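Local atomic coordinates of ABC sugar transporter, periplasmic sugar binding protein (Legionella pneumophila subsp. pneumophila, PDB entry 3ROT), a protein that probably binds a sugar in the periplasm as the solute-binding component of an ABC transporter. Residues D201-G204 / Q205-L208; T230-L233 / I234-L238. All blocks are in the same frame, centred on the assembly; numbering follows the deposited sequence.

Contact 1: residues D201-G204 / Q205-L208; sequences DPLG and QMLL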
ATOM      1  N   ASP A 201       8.012   0.382   4.286  1.00 26.93           N
ATOM      2  CA  ASP A 201       6.949   1.355   4.588  1.00 29.98           C
ATOM      3  C   ASP A 201       6.506   1.386   6.051  1.00 27.89           C
ATOM      4  O   ASP A 201       6.585   2.435   6.710  1.00 29.24           O
ATOM      5  CB  ASP A 201       5.707   1.131   3.719  1.00 33.44           C
ATOM      6  CG  ASP A 201       5.955   1.413   2.262  1.00 39.60           C
ATOM      7  OD1 ASP A 201       6.662   2.400   1.949  1.00 41.82           O
ATOM      8  OD2 ASP A 201       5.423   0.649   1.426  1.00 46.67           O
ATOM      9  N   PRO A 202       6.001   0.253   6.577  1.00 27.18           N
ATOM     10  CA  PRO A 202       5.578   0.274   7.980  1.00 24.10           C
ATOM     11  C   PRO A 202       6.731   0.603   8.931  1.00 22.70           C
ATOM     12  O   PRO A 202       6.525   1.230   9.968  1.00 20.59           O
ATOM     13  CB  PRO A 202       4.983  -1.121   8.189  1.00 24.61           C
ATOM     14  CG  PRO A 202       5.645  -1.948   7.165  1.00 28.95           C
ATOM     15  CD  PRO A 202       5.705  -1.053   5.963  1.00 25.66           C
ATOM     16  N   LEU A 203       7.946   0.194   8.571  1.00 21.60           N
ATOM     17  CA  LEU A 203       9.104   0.512   9.399  1.00 22.66           C
ATOM     18  C   LEU A 203       9.367   2.026   9.319  1.00 23.26           C
ATOM     19  O   LEU A 203       9.614   2.684  10.336  1.00 22.13           O
ATOM     20  CB  LEU A 203      10.337  -0.254   8.924  1.00 21.98           C
ATOM     21  CG  LEU A 203      11.673   0.204   9.522  1.00 24.75           C
ATOM     22  CD1 LEU A 203      11.616   0.117  11.040  1.00 24.95           C
ATOM     23  CD2 LEU A 203      12.819  -0.651   8.966  1.00 25.40           C
ATOM     24  N   GLY A 204       9.292   2.577   8.110  1.00 23.77           N
ATOM     25  CA  GLY A 204       9.524   4.005   7.932  1.00 24.85           C
ATOM     26  C   GLY A 204       8.572   4.910   8.710  1.00 24.60           C
ATOM     27  O   GLY A 204       8.915   6.042   9.066  1.00 24.01           O
ATOM     28  N   GLN A 205       7.365   4.427   8.966  1.00 26.09           N
ATOM     29  CA  GLN A 205       6.405   5.232   9.704  1.00 27.36           C
ATOM     30  C   GLN A 205       6.887   5.407  11.141  1.00 26.08           C
ATOM     31  O   GLN A 205       6.722   6.474  11.728  1.00 25.52           O
ATOM     32  CB  GLN A 205       5.027   4.580   9.665  1.00 30.80           C
ATOM     33  CG  GLN A 205       3.927   5.461  10.208  1.00 37.16           C
ATOM     34  CD  GLN A 205       2.560   4.845  10.024  1.00 41.57           C
ATOM     35  OE1 GLN A 205       2.320   3.703  10.433  1.00 43.10           O
ATOM     36  NE2 GLN A 205       1.652   5.593   9.408  1.00 41.03           N
HETATM   37  N   MSE A 206       7.500   4.367  11.699  1.00 25.50           N
HETATM   38  CA  MSE A 206       8.019   4.435  13.067  1.00 27.18           C
HETATM   39  C   MSE A 206       9.268   5.320  13.128  1.00 26.90           C
HETATM   40  O   MSE A 206       9.480   6.045  14.108  1.00 25.16           O
HETATM   41  CB  MSE A 206       8.356   3.031  13.585  1.00 29.36           C
HETATM   42  CG  MSE A 206       7.203   2.058  13.509  1.00 31.35           C
HETATM   43 SE   MSE A 206       7.453   0.489  14.653  1.00 38.76          SE
HETATM   44  CE  MSE A 206       8.896  -0.343  13.696  1.00 35.24           C
ATOM     45  N   LEU A 207      10.093   5.260  12.081  1.00 25.71           N
ATOM     46  CA  LEU A 207      11.308   6.070  12.012  1.00 24.86           C
ATOM     47  C   LEU A 207      10.958   7.555  11.927  1.00 25.52           C
ATOM     48  O   LEU A 207      11.742   8.410  12.338  1.00 23.62           O
ATOM     49  CB  LEU A 207      12.146   5.686  10.788  1.00 23.91           C
ATOM     50  CG  LEU A 207      12.680   4.255  10.707  1.00 26.54           C
ATOM     51  CD1 LEU A 207      13.272   4.044   9.311  1.00 25.64           C
ATOM     52  CD2 LEU A 207      13.727   4.000  11.802  1.00 25.45           C
ATOM     53  N   LEU A 208       9.781   7.850  11.383  1.00 25.38           N
ATOM     54  CA  LEU A 208       9.319   9.232  11.235  1.00 26.81           C
ATOM     55  C   LEU A 208       8.634   9.756  12.508  1.00 27.02           C
ATOM     56  O   LEU A 208       8.597  10.965  12.748  1.00 28.42           O
ATOM     57  CB  LEU A 208       8.355   9.340  10.041  1.00 27.53           C
ATOM     58  CG  LEU A 208       8.926   9.247   8.617  1.00 28.34           C
ATOM     59  CD1 LEU A 208       7.786   9.080   7.607  1.00 29.58           C
ATOM     60  CD2 LEU A 208       9.728  10.502   8.304  1.00 28.29           C
TER
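Leu203 meets two side chains of the next helical turn, Met206 and Leu207. Residue 206 is selenomethionine, with selenium in place of sulfur. Leu203 CD1 touches the terminal methyl CE of Met206 at 3.8 Å, and the two side chains cross at about a right angle. Met206 CG lies beside its own backbone N (chi1 -55°), and the chain bends at chi3 (-69°), which brings CE to the leucine. The second contact is looser: Leu203 CG is 4.2 Å from Leu207 CD1, with the side chains oblique to one another. Leu207 CG also rests on the backbone, 3.5 Å from Leu203 O. All of this lies on helix 197-208, which follows strand 191-194 of the five-stranded parallel sheet in one lobe of a periplasmic binding protein. Leu203 faces that strand, at Ile192 and Cys194. Phe215 touches both Leu203 and Met206.

The backbone keeps the turn closed. Gln205 N bonds to Asp201 O at 3.1 Å, and Leu207 N bonds to Leu203 O at 3.1 Å. The bond from Leu208 N to Gly204 O is weak. Gly204 O is also covered by the Leu208 side chain, whose CG lies 3.2 Å away. Pro202 has no N-H to give, and the helix is kinked there. Its ring packs on Pro172 and Val175 of helix 172-185.

Gln205 turns its amide out of this contact. CG stands opposite the backbone N (chi1 -170°) and the chain runs on extended. NE2 donates to Pro16 O of the second subunit. OE1 pairs with Thr19 OG1 of that subunit and accepts from Gln176 NE2, which also bonds to Pro202 O.

Contact 2: residues T230-L233 / I234-L238; sequences TVSL and IHKKL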
ATOM      1  N   THR A 230      10.408   5.498  -0.182  1.00 25.01           N
ATOM      2  CA  THR A 230      11.789   5.086   0.064  1.00 23.44           C
ATOM      3  C   THR A 230      12.723   6.265  -0.240  1.00 23.38           C
ATOM      4  O   THR A 230      13.653   6.551   0.518  1.00 22.50           O
ATOM      5  CB  THR A 230      12.180   3.879  -0.829  1.00 23.30           C
ATOM      6  OG1 THR A 230      11.282   2.785  -0.574  1.00 24.94           O
ATOM      7  CG2 THR A 230      13.621   3.424  -0.538  1.00 23.26           C
ATOM      8  N   VAL A 231      12.458   6.954  -1.343  1.00 21.93           N
ATOM      9  CA  VAL A 231      13.261   8.108  -1.742  1.00 22.70           C
ATOM     10  C   VAL A 231      13.145   9.214  -0.693  1.00 21.88           C
ATOM     11  O   VAL A 231      14.122   9.885  -0.363  1.00 23.44           O
ATOM     12  CB  VAL A 231      12.800   8.644  -3.124  1.00 23.62           C
ATOM     13  CG1 VAL A 231      13.496   9.957  -3.447  1.00 23.88           C
ATOM     14  CG2 VAL A 231      13.112   7.614  -4.198  1.00 24.05           C
ATOM     15  N   SER A 232      11.947   9.396  -0.161  1.00 22.26           N
ATOM     16  CA  SER A 232      11.742  10.420   0.850  1.00 23.91           C
ATOM     17  C   SER A 232      12.537  10.093   2.105  1.00 25.72           C
ATOM     18  O   SER A 232      13.167  10.971   2.692  1.00 24.78           O
ATOM     19  CB  SER A 232      10.263  10.543   1.205  1.00 24.77           C
ATOM     20  OG  SER A 232      10.081  11.568   2.160  1.00 28.17           O
ATOM     21  N   LEU A 233      12.505   8.829   2.516  1.00 26.38           N
ATOM     22  CA  LEU A 233      13.228   8.409   3.709  1.00 25.91           C
ATOM     23  C   LEU A 233      14.730   8.551   3.503  1.00 27.18           C
ATOM     24  O   LEU A 233      15.469   8.816   4.453  1.00 29.61           O
ATOM     25  CB  LEU A 233      12.859   6.966   4.069  1.00 26.02           C
ATOM     26  CG  LEU A 233      11.419   6.814   4.579  1.00 25.29           C
ATOM     27  CD1 LEU A 233      10.993   5.359   4.482  1.00 24.65           C
ATOM     28  CD2 LEU A 233      11.311   7.330   6.019  1.00 23.70           C
ATOM     29  N   ILE A 234      15.187   8.382   2.266  1.00 27.70           N
ATOM     30  CA  ILE A 234      16.607   8.538   1.980  1.00 27.59           C
ATOM     31  C   ILE A 234      17.006  10.009   2.188  1.00 28.39           C
ATOM     32  O   ILE A 234      18.023  10.302   2.825  1.00 26.08           O
ATOM     33  CB  ILE A 234      16.952   8.128   0.527  1.00 26.06           C
ATOM     34  CG1 ILE A 234      16.887   6.605   0.374  1.00 26.14           C
ATOM     35  CG2 ILE A 234      18.346   8.599   0.180  1.00 25.35           C
ATOM     36  CD1 ILE A 234      17.072   6.127  -1.056  1.00 26.02           C
ATOM     37  N   HIS A 235      16.199  10.921   1.653  1.00 28.18           N
ATOM     38  CA  HIS A 235      16.455  12.352   1.778  1.00 32.52           C
ATOM     39  C   HIS A 235      16.462  12.809   3.234  1.00 31.65           C
ATOM     40  O   HIS A 235      17.160  13.758   3.584  1.00 31.87           O
ATOM     41  CB  HIS A 235      15.408  13.156   0.990  1.00 36.92           C
ATOM     42  CG  HIS A 235      15.482  12.956  -0.495  1.00 45.56           C
ATOM     43  ND1 HIS A 235      14.602  13.556  -1.374  1.00 48.63           N
ATOM     44  CD2 HIS A 235      16.327  12.217  -1.258  1.00 47.39           C
ATOM     45  CE1 HIS A 235      14.900  13.194  -2.610  1.00 48.19           C
ATOM     46  NE2 HIS A 235      15.942  12.383  -2.568  1.00 48.32           N
ATOM     47  N   LYS A 236      15.690  12.133   4.081  1.00 30.87           N
ATOM     48  CA  LYS A 236      15.627  12.475   5.503  1.00 32.76           C
ATOM     49  C   LYS A 236      16.703  11.752   6.314  1.00 32.83           C
ATOM     50  O   LYS A 236      16.751  11.867   7.540  1.00 32.15           O
ATOM     51  CB  LYS A 236      14.261  12.113   6.077  1.00 32.81           C
ATOM     52  CG  LYS A 236      13.104  12.877   5.471  1.00 35.68           C
ATOM     53  CD  LYS A 236      11.787  12.406   6.047  1.00 36.78           C
ATOM     54  CE  LYS A 236      10.647  13.279   5.569  1.00 39.60           C
ATOM     55  NZ  LYS A 236      10.848  14.692   5.991  1.00 40.08           N
ATOM     56  N   LYS A 237      17.558  11.005   5.621  1.00 33.55           N
ATOM     57  CA  LYS A 237      18.631  10.238   6.254  1.00 35.18           C
ATOM     58  C   LYS A 237      18.139   9.185   7.246  1.00 33.29           C
ATOM     59  O   LYS A 237      18.809   8.876   8.236  1.00 31.88           O
ATOM     60  CB  LYS A 237      19.639  11.170   6.940  1.00 39.18           C
ATOM     61  CG  LYS A 237      20.441  12.028   5.967  1.00 43.11           C
ATOM     62  CD  LYS A 237      21.545  12.795   6.678  1.00 48.26           C
ATOM     63  CE  LYS A 237      22.294  13.709   5.717  1.00 50.15           C
ATOM     64  NZ  LYS A 237      22.860  12.957   4.562  1.00 52.23           N
ATOM     65  N   LEU A 238      16.969   8.624   6.972  1.00 30.02           N
ATOM     66  CA  LEU A 238      16.420   7.586   7.831  1.00 28.15           C
ATOM     67  C   LEU A 238      16.732   6.219   7.220  1.00 27.04           C
ATOM     68  O   LEU A 238      16.563   5.189   7.862  1.00 26.99           O
ATOM     69  CB  LEU A 238      14.908   7.779   7.997  1.00 29.15           C
ATOM     70  CG  LEU A 238      14.490   9.043   8.759  1.00 28.57           C
ATOM     71  CD1 LEU A 238      12.969   9.151   8.774  1.00 28.94           C
ATOM     72  CD2 LEU A 238      15.036   8.995  10.179  1.00 27.39           C
TER
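A Schellman motif ends helix 228-235, the helix of the beta-alpha-beta unit formed with strands 220-224 and 241-243. Lys237 has the positive phi (61°) that turns the chain out of the helix. Two bonds reach back into the last turn: Leu238 N to Leu233 O at 2.9 Å, with the donor almost straight beyond the carbonyl oxygen, and Lys237 N to Ile234 O. Leu233 O also receives a weak bond from Lys236 N.

The turn brings two leucines together across the helix end. Leu233 CD2 meets Leu238 CD1 at 3.7 Å, with the side chains at a slant to each other. Both also touch Leu208 of helix 197-208.

On another side, Val231 and His235 lie side by side and point the same way. Val231 CG1 is opposite its backbone N (chi1 172°), which places this methyl 3.6 Å from His235 NE2. Val231 O lies over one face of the His235 ring, toward its rim, 3.3 Å from His235 CD2. The same oxygen accepts the His235 N-H.

Lys236 lies along Ser232, with CG 3.4 Å from Ser232 O and CE near Ser232 OG. Ser232 itself packs on Ser232 of the second subunit. Ile234 CG1 sits 3.2 Å from Thr230 O, while the Thr230 hydroxyl is hydrogen-bonded to that of Thr227. The apolar contact between Leu233 and Leu238, on either side of positive-phi Lys237 in sequence, is the hydrophobic interaction characteristic of a Schellman C-cap.

How the contacts relate
Contacts 1 and 2 lie on neighbouring, packed helices of the same lobe, 197-208 and 228-235, with centres about 11 Å apart. Contact 1 is largely buried; contact 2 is partly buried, with its histidine and lysines exposed. Leu208, the last residue of helix 197-208, packs on the turn that ends helix 228-235, with CD2 3.5 Å from Leu238 CD1 and 3.6 Å from Lys236 CD. Between the helices themselves, Leu233 CD1 reaches Gly204 CA, and Asp201 and Asn229 add a hydrogen bond. Contact 1 meets the second subunit through polar Gln205 and apolar Leu208. Contact 2 combines a helix C-cap with exposed polar side chains, and its own subunit contact is packing at Ser232.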